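Local coordinates for protein arginase (RocF) (Helicobacter pylori, PDB 4G3H) that probably hydrolyses L-arginine to urea and L-ornithine, using two bound manganese ions per subunit, at residues 58-61 / 62-66; 93-96 / 97-101; 173-176 / 177-180. One frame throughout, in Å; residues are numbered along the deposited sequence.

Interaction 1. Residues 58-61 / 62-66; sequences NFED and YYLFC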
loop_
_atom_site.group_PDB
_atom_site.type_symbol
_atom_site.label_atom_id
_atom_site.label_comp_id
_atom_site.label_asym_id
_atom_site.label_seq_id
_atom_site.Cartn_x
_atom_site.Cartn_y
_atom_site.Cartn_z
ATOM N N ASN A 58 9.056 -19.794 -6.567
ATOM C CA ASN A 58 9.132 -20.120 -5.144
ATOM C C ASN A 58 7.789 -20.049 -4.419
ATOM O O ASN A 58 7.719 -19.595 -3.277
ATOM C CB ASN A 58 10.123 -19.170 -4.465
ATOM C CG ASN A 58 9.615 -17.735 -4.409
ATOM O OD1 ASN A 58 8.914 -17.273 -5.312
ATOM N ND2 ASN A 58 9.979 -17.021 -3.348
ATOM N N PHE A 59 6.730 -20.516 -5.070
ATOM C CA PHE A 59 5.399 -20.469 -4.477
ATOM C C PHE A 59 5.328 -21.004 -3.050
ATOM O O PHE A 59 4.815 -20.329 -2.159
ATOM C CB PHE A 59 4.395 -21.225 -5.359
ATOM C CG PHE A 59 2.951 -21.014 -4.963
ATOM C CD1 PHE A 59 2.427 -21.613 -3.820
ATOM C CD2 PHE A 59 2.123 -20.201 -5.728
ATOM C CE1 PHE A 59 1.096 -21.406 -3.447
ATOM C CE2 PHE A 59 0.792 -19.986 -5.368
ATOM C CZ PHE A 59 0.278 -20.589 -4.224
ATOM N N GLU A 60 5.837 -22.211 -2.832
ATOM C CA GLU A 60 5.786 -22.820 -1.507
ATOM C C GLU A 60 6.591 -22.044 -0.465
ATOM O O GLU A 60 6.115 -21.818 0.649
ATOM C CB GLU A 60 6.276 -24.270 -1.569
ATOM C CG GLU A 60 5.932 -25.089 -0.330
ATOM C CD GLU A 60 4.435 -25.303 -0.161
ATOM O OE1 GLU A 60 3.684 -24.307 -0.115
ATOM O OE2 GLU A 60 4.006 -26.472 -0.071
ATOM N N ASP A 61 7.804 -21.637 -0.827
ATOM C CA ASP A 61 8.650 -20.887 0.095
ATOM C C ASP A 61 7.956 -19.592 0.503
ATOM O O ASP A 61 7.931 -19.232 1.681
ATOM C CB ASP A 61 9.997 -20.558 -0.552
ATOM C CG ASP A 61 10.785 -21.797 -0.917
ATOM O OD1 ASP A 61 11.000 -22.654 -0.032
ATOM O OD2 ASP A 61 11.195 -21.913 -2.091
ATOM N N TYR A 62 7.390 -18.903 -0.482
ATOM C CA TYR A 62 6.693 -17.650 -0.240
ATOM C C TYR A 62 5.508 -17.903 0.678
ATOM O O TYR A 62 5.270 -17.158 1.628
ATOM C CB TYR A 62 6.198 -17.056 -1.558
ATOM C CG TYR A 62 5.410 -15.779 -1.389
ATOM C CD1 TYR A 62 6.052 -14.563 -1.138
ATOM C CD2 TYR A 62 4.017 -15.785 -1.475
ATOM C CE1 TYR A 62 5.322 -13.381 -0.980
ATOM C CE2 TYR A 62 3.280 -14.618 -1.317
ATOM C CZ TYR A 62 3.935 -13.423 -1.072
ATOM O OH TYR A 62 3.192 -12.275 -0.934
ATOM N N TYR A 63 4.766 -18.962 0.386
ATOM C CA TYR A 63 3.605 -19.307 1.192
ATOM C C TYR A 63 3.999 -19.491 2.651
ATOM O O TYR A 63 3.426 -18.870 3.541
ATOM C CB TYR A 63 2.967 -20.600 0.684
ATOM C CG TYR A 63 1.848 -21.089 1.571
ATOM C CD1 TYR A 63 0.591 -20.495 1.531
ATOM C CD2 TYR A 63 2.058 -22.127 2.476
ATOM C CE1 TYR A 63 -0.431 -20.919 2.371
ATOM C CE2 TYR A 63 1.042 -22.560 3.322
ATOM C CZ TYR A 63 -0.199 -21.950 3.265
ATOM O OH TYR A 63 -1.206 -22.371 4.100
ATOM N N LEU A 64 4.980 -20.355 2.885
ATOM C CA LEU A 64 5.445 -20.637 4.235
ATOM C C LEU A 64 5.976 -19.400 4.942
ATOM O O LEU A 64 5.680 -19.177 6.117
ATOM C CB LEU A 64 6.531 -21.712 4.205
ATOM C CG LEU A 64 6.086 -23.119 3.802
ATOM C CD1 LEU A 64 7.294 -24.043 3.764
ATOM C CD2 LEU A 64 5.051 -23.633 4.793
ATOM N N PHE A 65 6.756 -18.596 4.228
ATOM C CA PHE A 65 7.321 -17.393 4.824
ATOM C C PHE A 65 6.221 -16.453 5.298
ATOM O O PHE A 65 6.272 -15.940 6.417
ATOM C CB PHE A 65 8.222 -16.655 3.831
ATOM C CG PHE A 65 9.043 -15.564 4.468
ATOM C CD1 PHE A 65 10.302 -15.841 5.002
ATOM C CD2 PHE A 65 8.542 -14.268 4.577
ATOM C CE1 PHE A 65 11.045 -14.845 5.636
ATOM C CE2 PHE A 65 9.279 -13.265 5.212
ATOM C CZ PHE A 65 10.531 -13.554 5.741
ATOM N N CYS A 66 5.229 -16.228 4.443
ATOM C CA CYS A 66 4.122 -15.348 4.792
ATOM C C CYS A 66 3.355 -15.863 6.005
ATOM O O CYS A 66 3.099 -15.115 6.955
ATOM C CB CYS A 66 3.164 -15.198 3.607
ATOM S SG CYS A 66 3.779 -14.112 2.303
#
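The N-terminal start of helix 59-78, with Asn58 as its N-cap residue, brings Asn58 against Tyr62 and Glu60 against Tyr63. Four backbone bonds of the i to i+4 kind start the helix. Tyr62 N donates to Asn58 O at 2.9 Å, and the N-H groups of Tyr63, Leu64 and Phe65 reach the carbonyls of Phe59, Glu60 and Asp61. A chi1 of 69° turns the Asn58 amide back to the preceding loop, where OD1 accepts from Arg54 N and ND2 donates to Glu52 O. The amide makes no capping bond, and its ND2 lies 4.2 Å from Tyr62 CB. Glu60 and Asp61 follow within this opening turn, where acidic side chains probably suit the positive end of the helix dipole. The helix has one side against helix 153-163, which receives the rings of Phe59, Tyr62 and Tyr63. Glu60 runs alongside Tyr63 in the same direction, its chain bent at chi2 (66°) so that OE1 comes 3.8 Å from Tyr63 CD2. The carboxylate and ring planes are 42° apart. No hydrogen bond holds OE1, and its ion pair with Lys161 is long and weak; the same lysine makes a cation-pi contact with Tyr63, whose hydroxyl is bonded to Lys67. One turn on, Cys66 SG sits 3.4 Å above the plane of the Tyr62 ring, displaced toward its rim, while that ring also stacks with Phe53. Leu64, on the exposed side, packs its CG 3.4 Å from Glu60 O.

Interaction 2. Residues 93-96 / 97-101; sequences NMFG and IFQAF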
loop_
_atom_site.group_PDB
_atom_site.type_symbol
_atom_site.label_atom_id
_atom_site.label_comp_id
_atom_site.label_asym_id
_atom_site.label_seq_id
_atom_site.Cartn_x
_atom_site.Cartn_y
_atom_site.Cartn_z
ATOM N N ASN A 93 4.249 -6.462 -1.336
ATOM C CA ASN A 93 4.208 -6.799 0.092
ATOM C C ASN A 93 2.880 -6.435 0.749
ATOM O O ASN A 93 2.595 -6.858 1.871
ATOM C CB ASN A 93 5.341 -6.101 0.852
ATOM C CG ASN A 93 6.712 -6.601 0.446
ATOM O OD1 ASN A 93 6.883 -7.773 0.120
ATOM N ND2 ASN A 93 7.705 -5.714 0.485
ATOM N N MET A 94 2.075 -5.643 0.048
ATOM C CA MET A 94 0.781 -5.221 0.564
ATOM C C MET A 94 -0.105 -6.430 0.873
ATOM O O MET A 94 -0.922 -6.386 1.786
ATOM C CB MET A 94 0.096 -4.293 -0.450
ATOM C CG MET A 94 -1.262 -3.757 -0.031
ATOM S SD MET A 94 -2.649 -4.785 -0.597
ATOM C CE MET A 94 -4.055 -3.874 0.099
ATOM N N PHE A 95 0.063 -7.513 0.124
ATOM C CA PHE A 95 -0.751 -8.701 0.364
ATOM C C PHE A 95 -0.567 -9.241 1.778
ATOM O O PHE A 95 -1.521 -9.297 2.558
ATOM C CB PHE A 95 -0.417 -9.811 -0.638
ATOM C CG PHE A 95 -1.144 -11.096 -0.364
ATOM C CD1 PHE A 95 -2.532 -11.151 -0.444
ATOM C CD2 PHE A 95 -0.451 -12.236 0.025
ATOM C CE1 PHE A 95 -3.222 -12.321 -0.133
ATOM C CE2 PHE A 95 -1.134 -13.418 0.339
ATOM C CZ PHE A 95 -2.521 -13.455 0.260
ATOM N N GLY A 96 0.660 -9.645 2.099
ATOM C CA GLY A 96 0.938 -10.178 3.421
ATOM C C GLY A 96 0.570 -9.205 4.528
ATOM O O GLY A 96 0.017 -9.599 5.554
ATOM N N ILE A 97 0.867 -7.928 4.324
ATOM C CA ILE A 97 0.557 -6.907 5.322
ATOM C C ILE A 97 -0.957 -6.775 5.550
ATOM O O ILE A 97 -1.428 -6.722 6.694
ATOM C CB ILE A 97 1.112 -5.522 4.886
ATOM C CG1 ILE A 97 2.642 -5.548 4.888
ATOM C CG2 ILE A 97 0.608 -4.434 5.820
ATOM C CD1 ILE A 97 3.272 -4.321 4.259
ATOM N N PHE A 98 -1.711 -6.721 4.456
ATOM C CA PHE A 98 -3.157 -6.563 4.534
ATOM C C PHE A 98 -3.856 -7.798 5.107
ATOM O O PHE A 98 -4.853 -7.670 5.823
ATOM C CB PHE A 98 -3.725 -6.222 3.150
ATOM C CG PHE A 98 -5.151 -5.759 3.181
ATOM C CD1 PHE A 98 -5.496 -4.576 3.824
ATOM C CD2 PHE A 98 -6.158 -6.518 2.582
ATOM C CE1 PHE A 98 -6.828 -4.156 3.873
ATOM C CE2 PHE A 98 -7.486 -6.107 2.625
ATOM C CZ PHE A 98 -7.825 -4.925 3.272
ATOM N N GLN A 99 -3.343 -8.986 4.794
ATOM C CA GLN A 99 -3.933 -10.210 5.323
ATOM C C GLN A 99 -3.801 -10.178 6.844
ATOM O O GLN A 99 -4.713 -10.595 7.567
ATOM C CB GLN A 99 -3.233 -11.455 4.769
ATOM C CG GLN A 99 -3.493 -11.726 3.289
ATOM C CD GLN A 99 -4.977 -11.793 2.947
ATOM O OE1 GLN A 99 -5.607 -10.779 2.656
ATOM N NE2 GLN A 99 -5.540 -12.992 2.992
ATOM N N ALA A 100 -2.667 -9.679 7.330
ATOM C CA ALA A 100 -2.448 -9.583 8.770
ATOM C C ALA A 100 -3.458 -8.589 9.345
ATOM O O ALA A 100 -4.023 -8.803 10.419
ATOM C CB ALA A 100 -1.035 -9.115 9.053
ATOM N N PHE A 101 -3.680 -7.505 8.607
ATOM C CA PHE A 101 -4.617 -6.459 9.000
ATOM C C PHE A 101 -6.037 -7.039 9.107
ATOM O O PHE A 101 -6.754 -6.778 10.078
ATOM C CB PHE A 101 -4.590 -5.346 7.952
ATOM C CG PHE A 101 -5.356 -4.121 8.339
ATOM C CD1 PHE A 101 -4.853 -3.245 9.302
ATOM C CD2 PHE A 101 -6.564 -3.816 7.719
ATOM C CE1 PHE A 101 -5.537 -2.080 9.638
ATOM C CE2 PHE A 101 -7.259 -2.649 8.048
ATOM C CZ PHE A 101 -6.740 -1.780 9.010
#
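Residues 93-96 lead into 97-101 without a break at the start of helix 94-104, with the N-H groups of Ile97, Phe98, Gln99 and Ala100 donating to the carbonyls of Asn93, Met94, Phe95 and Gly96. The shortest of these bonds is Phe98 N to Met94 O, 2.8 Å. Gln99 crosses Phe95 and lays its methylene over one face of the ring, CG standing 3.8 Å from the Phe95 centroid in a CH-pi contact. The bend at chi2 (-54°) carries the amide out past the CE1-CZ rim, its plane only 13° from that of the ring. This suits a buried glutamine: its CG methylene covers the aromatic face, while OE1 takes a bond from Arg102 and NE2 gives one to Leu165 O. On another side of the helix Met94, its CG trans to the backbone N (chi1 -179°), runs alongside Phe98. The flexible thioether brings CE 3.8 Å from Phe98 CG in an off-centre CH-pi contact, with SD oblique and 5.5 Å from the ring centroid. Ile97 folds CG1 against Asn93 O, 3.3 Å away, and faces Tyr230 and Phe78. Such a Met-aromatic pair belongs here to an alpha/beta fold, in which helix 94-104 covers strands 228-234 and 274-280 near the manganese site.

Interaction 3. Residues 173-176 / 177-180; sequences EIDP and KCLV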
loop_
_atom_site.group_PDB
_atom_site.type_symbol
_atom_site.label_atom_id
_atom_site.label_comp_id
_atom_site.label_asym_id
_atom_site.label_seq_id
_atom_site.Cartn_x
_atom_site.Cartn_y
_atom_site.Cartn_z
ATOM N N GLU A 173 -14.881 -11.483 3.717
ATOM C CA GLU A 173 -14.324 -11.288 2.390
ATOM C C GLU A 173 -14.395 -9.791 2.134
ATOM O O GLU A 173 -15.259 -9.105 2.678
ATOM C CB GLU A 173 -15.139 -12.032 1.340
ATOM C CG GLU A 173 -15.132 -13.531 1.515
ATOM C CD GLU A 173 -15.948 -14.228 0.456
ATOM O OE1 GLU A 173 -16.013 -15.475 0.477
ATOM O OE2 GLU A 173 -16.526 -13.522 -0.398
ATOM N N ILE A 174 -13.480 -9.281 1.324
ATOM C CA ILE A 174 -13.464 -7.866 1.015
ATOM C C ILE A 174 -14.543 -7.563 -0.026
ATOM O O ILE A 174 -14.678 -8.280 -1.013
ATOM C CB ILE A 174 -12.070 -7.443 0.478
ATOM C CG1 ILE A 174 -11.009 -7.648 1.565
ATOM C CG2 ILE A 174 -12.090 -5.994 0.032
ATOM C CD1 ILE A 174 -11.225 -6.817 2.821
ATOM N N ASP A 175 -15.316 -6.510 0.216
ATOM C CA ASP A 175 -16.373 -6.078 -0.690
ATOM C C ASP A 175 -15.678 -5.256 -1.777
ATOM O O ASP A 175 -15.190 -4.156 -1.514
ATOM C CB ASP A 175 -17.371 -5.207 0.079
ATOM C CG ASP A 175 -18.521 -4.722 -0.784
ATOM O OD1 ASP A 175 -18.498 -4.966 -2.003
ATOM O OD2 ASP A 175 -19.450 -4.087 -0.234
ATOM N N PRO A 176 -15.626 -5.780 -3.012
ATOM C CA PRO A 176 -14.978 -5.105 -4.145
ATOM C C PRO A 176 -15.389 -3.639 -4.314
ATOM O O PRO A 176 -14.627 -2.824 -4.850
ATOM C CB PRO A 176 -15.391 -5.964 -5.345
ATOM C CG PRO A 176 -15.628 -7.308 -4.749
ATOM C CD PRO A 176 -16.347 -6.980 -3.468
ATOM N N LYS A 177 -16.595 -3.321 -3.854
ATOM C CA LYS A 177 -17.139 -1.970 -3.941
ATOM C C LYS A 177 -16.562 -1.041 -2.877
ATOM O O LYS A 177 -16.787 0.167 -2.916
ATOM C CB LYS A 177 -18.659 -2.018 -3.807
ATOM C CG LYS A 177 -19.364 -2.657 -4.991
ATOM C CD LYS A 177 -20.761 -3.107 -4.603
ATOM C CE LYS A 177 -21.728 -2.923 -5.751
ATOM N NZ LYS A 177 -21.904 -1.473 -6.052
ATOM N N CYS A 178 -15.819 -1.605 -1.931
ATOM C CA CYS A 178 -15.207 -0.816 -0.869
ATOM C C CYS A 178 -13.703 -0.610 -1.094
ATOM O O CYS A 178 -12.969 -0.175 -0.199
ATOM C CB CYS A 178 -15.488 -1.474 0.480
ATOM S SG CYS A 178 -17.269 -1.473 0.867
ATOM N N LEU A 179 -13.256 -0.943 -2.300
ATOM C CA LEU A 179 -11.873 -0.754 -2.709
ATOM C C LEU A 179 -11.998 0.467 -3.600
ATOM O O LEU A 179 -12.758 0.451 -4.567
ATOM C CB LEU A 179 -11.372 -1.958 -3.521
ATOM C CG LEU A 179 -10.206 -1.737 -4.502
ATOM C CD1 LEU A 179 -8.960 -1.245 -3.774
ATOM C CD2 LEU A 179 -9.907 -3.044 -5.228
ATOM N N VAL A 180 -11.284 1.536 -3.264
ATOM C CA VAL A 180 -11.366 2.753 -4.057
ATOM C C VAL A 180 -10.025 3.110 -4.685
ATOM O O VAL A 180 -9.050 3.410 -3.990
ATOM C CB VAL A 180 -11.864 3.940 -3.198
ATOM C CG1 VAL A 180 -12.090 5.166 -4.080
ATOM C CG2 VAL A 180 -13.151 3.556 -2.471
#
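The carboxylate of Asp175 is met from above its plane by Lys177 N, which donates to OD1 at 3.1 Å from 58° out of that plane. Its other oxygen, OD2, forms a salt bridge with Lys109 and lies 3.6 Å from Cys178 SG. With CG turned away from its own backbone N (chi1 -179°), the side chain of Asp175 folds forward over the chain that follows it. Lys177 crosses it obliquely: CB passes 3.5 Å from OD1, but the chain bends onward and NZ ends 6.3 Å from that oxygen, so the charged ends are not in contact. The bond from OD1 to the N-H two residues on closes an Asx turn, and around it the backbone makes a type I beta turn, Cys178 N donating to Asp175 O at 2.7 Å. Pro176 suits the second position of this turn, since its ring fixes phi near the value required and that position needs no N-H donor. A weak bond of 3.5 Å from Leu179 N to Pro176 O carries the 3-10-like winding one residue further. From there the chain straightens into strand 179-182 of the parallel sheet; the backbone of Cys178, just before that strand, and of Val180 within it bond to strand 110-115. Cys178, small and buried, fits its SG beside the Asp175 side chain, 3.8 Å from CB. Leu179 directs its branched chain onto Leu137 and Ile200.

In the fold
The three contacts follow one another along the chain, and interaction 2 touches both of the others. Its centre is about 14 Å from that of interaction 1, where Tyr62 OH packs 3.8 Å from Phe95 CD2, and about 15 Å from that of interaction 3, where Phe98 CE2 lies 3.8 Å from Ile174 CD1. Interactions 1 and 3 do not meet; their nearest atoms are about 15 Å apart. Helix 136-140 touches Met94, Phe95 and Phe98 as well as Ile174 and Leu179. Distance from the manganese site grows from about 8 Å between a manganese ion and the Met94 side chain, through about 11 Å for Leu179, to about 13 Å for Tyr62.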